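Uracil-DNA glycosylase (Epstein-Barr virus, PDB 6LYJ) belongs to the uracil-DNA glycosylase superfamily, a family of DNA repair proteins built round a central parallel beta sheet flanked by helices. Local coordinates at residues R116-Y119 and A120-R124. Numbering follows the deposited sequence.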
loop_
_atom_site.group_PDB
_atom_site.type_symbol
_atom_site.label_atom_id
_atom_site.label_comp_id
_atom_site.label_asym_id
_atom_site.label_seq_id
_atom_site.Cartn_x
_atom_site.Cartn_y
_atom_site.Cartn_z
ATOM N N ARG A 116 -9.877 0.802 3.485
ATOM C CA ARG A 116 -11.095 1.538 3.813
ATOM C C ARG A 116 -11.324 2.692 2.843
ATOM O O ARG A 116 -12.455 2.925 2.401
ATOM C CB ARG A 116 -11.027 2.060 5.248
ATOM C CG ARG A 116 -11.275 1.003 6.306
ATOM C CD ARG A 116 -11.565 1.639 7.657
ATOM N NE ARG A 116 -11.645 0.640 8.716
ATOM C CZ ARG A 116 -12.697 -0.147 8.920
ATOM N NH1 ARG A 116 -13.764 -0.051 8.137
ATOM N NH2 ARG A 116 -12.682 -1.030 9.909
ATOM N N ASN A 117 -10.269 3.443 2.515
ATOM C CA ASN A 117 -10.453 4.566 1.596
ATOM C C ASN A 117 -10.710 4.099 0.164
ATOM O O ASN A 117 -11.448 4.759 -0.585
ATOM C CB ASN A 117 -9.246 5.497 1.656
ATOM C CG ASN A 117 -9.236 6.340 2.915
ATOM O OD1 ASN A 117 -10.261 6.476 3.582
ATOM N ND2 ASN A 117 -8.086 6.929 3.236
ATOM N N ILE A 118 -10.132 2.962 -0.224
ATOM C CA ILE A 118 -10.496 2.335 -1.493
ATOM C C ILE A 118 -11.989 2.031 -1.510
ATOM O O ILE A 118 -12.696 2.334 -2.482
ATOM C CB ILE A 118 -9.654 1.067 -1.727
ATOM C CG1 ILE A 118 -8.189 1.434 -1.976
ATOM C CG2 ILE A 118 -10.206 0.257 -2.900
ATOM C CD1 ILE A 118 -7.232 0.255 -1.876
ATOM N N TYR A 119 -12.481 1.399 -0.439
ATOM C CA TYR A 119 -13.910 1.131 -0.309
ATOM C C TYR A 119 -14.724 2.416 -0.402
ATOM O O TYR A 119 -15.810 2.429 -0.988
ATOM C CB TYR A 119 -14.200 0.432 1.021
ATOM C CG TYR A 119 -13.717 -0.996 1.127
ATOM C CD1 TYR A 119 -13.284 -1.696 0.009
ATOM C CD2 TYR A 119 -13.719 -1.652 2.352
ATOM C CE1 TYR A 119 -12.836 -2.998 0.117
ATOM C CE2 TYR A 119 -13.291 -2.958 2.466
ATOM C CZ TYR A 119 -12.854 -3.628 1.348
ATOM O OH TYR A 119 -12.438 -4.931 1.465
ATOM N N ALA A 120 -14.226 3.499 0.204
ATOM C CA ALA A 120 -14.954 4.766 0.179
ATOM C C ALA A 120 -15.082 5.300 -1.242
ATOM O O ALA A 120 -16.135 5.818 -1.632
ATOM C CB ALA A 120 -14.259 5.793 1.077
ATOM N N GLU A 121 -14.014 5.183 -2.032
ATOM C CA GLU A 121 -14.092 5.629 -3.422
ATOM C C GLU A 121 -15.005 4.726 -4.245
ATOM O O GLU A 121 -15.758 5.207 -5.103
ATOM C CB GLU A 121 -12.693 5.693 -4.034
ATOM C CG GLU A 121 -12.671 5.798 -5.557
ATOM C CD GLU A 121 -13.372 7.034 -6.100
ATOM O OE1 GLU A 121 -13.563 8.020 -5.353
ATOM O OE2 GLU A 121 -13.732 7.018 -7.298
ATOM N N LEU A 122 -14.977 3.419 -3.976
ATOM C CA LEU A 122 -15.903 2.512 -4.649
ATOM C C LEU A 122 -17.348 2.879 -4.329
ATOM O O LEU A 122 -18.217 2.859 -5.209
ATOM C CB LEU A 122 -15.606 1.072 -4.239
ATOM C CG LEU A 122 -14.470 0.361 -4.974
ATOM C CD1 LEU A 122 -13.956 -0.779 -4.121
ATOM C CD2 LEU A 122 -14.919 -0.151 -6.329
ATOM N N HIS A 123 -17.620 3.203 -3.064
ATOM C CA HIS A 123 -18.974 3.537 -2.637
ATOM C C HIS A 123 -19.432 4.864 -3.230
ATOM O O HIS A 123 -20.603 5.015 -3.601
ATOM C CB HIS A 123 -19.032 3.573 -1.111
ATOM C CG HIS A 123 -20.403 3.807 -0.561
ATOM N ND1 HIS A 123 -20.625 4.524 0.595
ATOM C CD2 HIS A 123 -21.622 3.420 -1.005
ATOM C CE1 HIS A 123 -21.924 4.571 0.838
ATOM N NE2 HIS A 123 -22.550 3.908 -0.118
ATOM N N ARG A 124 -18.526 5.844 -3.316
ATOM C CA ARG A 124 -18.855 7.104 -3.979
ATOM C C ARG A 124 -19.177 6.886 -5.453
ATOM O O ARG A 124 -20.156 7.434 -5.975
ATOM C CB ARG A 124 -17.703 8.100 -3.826
ATOM C CG ARG A 124 -17.962 9.457 -4.479
ATOM C CD ARG A 124 -16.659 10.176 -4.834
ATOM N NE ARG A 124 -15.951 9.528 -5.934
ATOM C CZ ARG A 124 -16.285 9.642 -7.216
ATOM N NH1 ARG A 124 -17.323 10.386 -7.571
ATOM N NH2 ARG A 124 -15.580 9.013 -8.148
#
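Leu-122 lays its CD1 methyl against Ile-118 one turn back along the helix, 4.1 Å from Ile-118 CG2, and the same methyl reaches the edge of the Tyr-119 ring near its plane, 4.3 Å from Tyr-119 CD1. With CG anti to its own carbonyl carbon (chi1 -82°), Leu-122 leans back toward the preceding turn, where Ile-118 lies beside it and points the same way. Branched aliphatic chains suit this buried side: both also touch Trp-140 of helix 138-142 and Phe-236 of helix 235-245. Tyr-119 adds a flat apolar ring, while its hydroxyl is hydrogen-bonded to the carbonyl of His-134.

The backbone beneath is regular. Leu-122 N donates to Ile-118 O over 2.9 Å, and Ala-120, Glu-121 and His-123 repeat the step to Arg-116, Asn-117 and Tyr-119.

Glu-121, its chain bent at chi2 (60°), meets the guanidinium of Arg-124 side-on: NE of Arg-124 reaches OE1 of Glu-121 at 2.9 Å in a nearly straight bond, and NH2 of Arg-124 forms a salt bridge with OE2 of Glu-121 at 2.8 Å. The buried carboxylate also accepts the backbone N-H groups of Gly-232 and Asn-234, which hold it in place and probably stabilise its negative charge. Helix 113-125 is thus a typical amphipathic alpha-helix, with an i to i+4 aliphatic pair inward and an i to i+3 salt bridge along its side, whose carboxylate also binds the loop before helix 235-245.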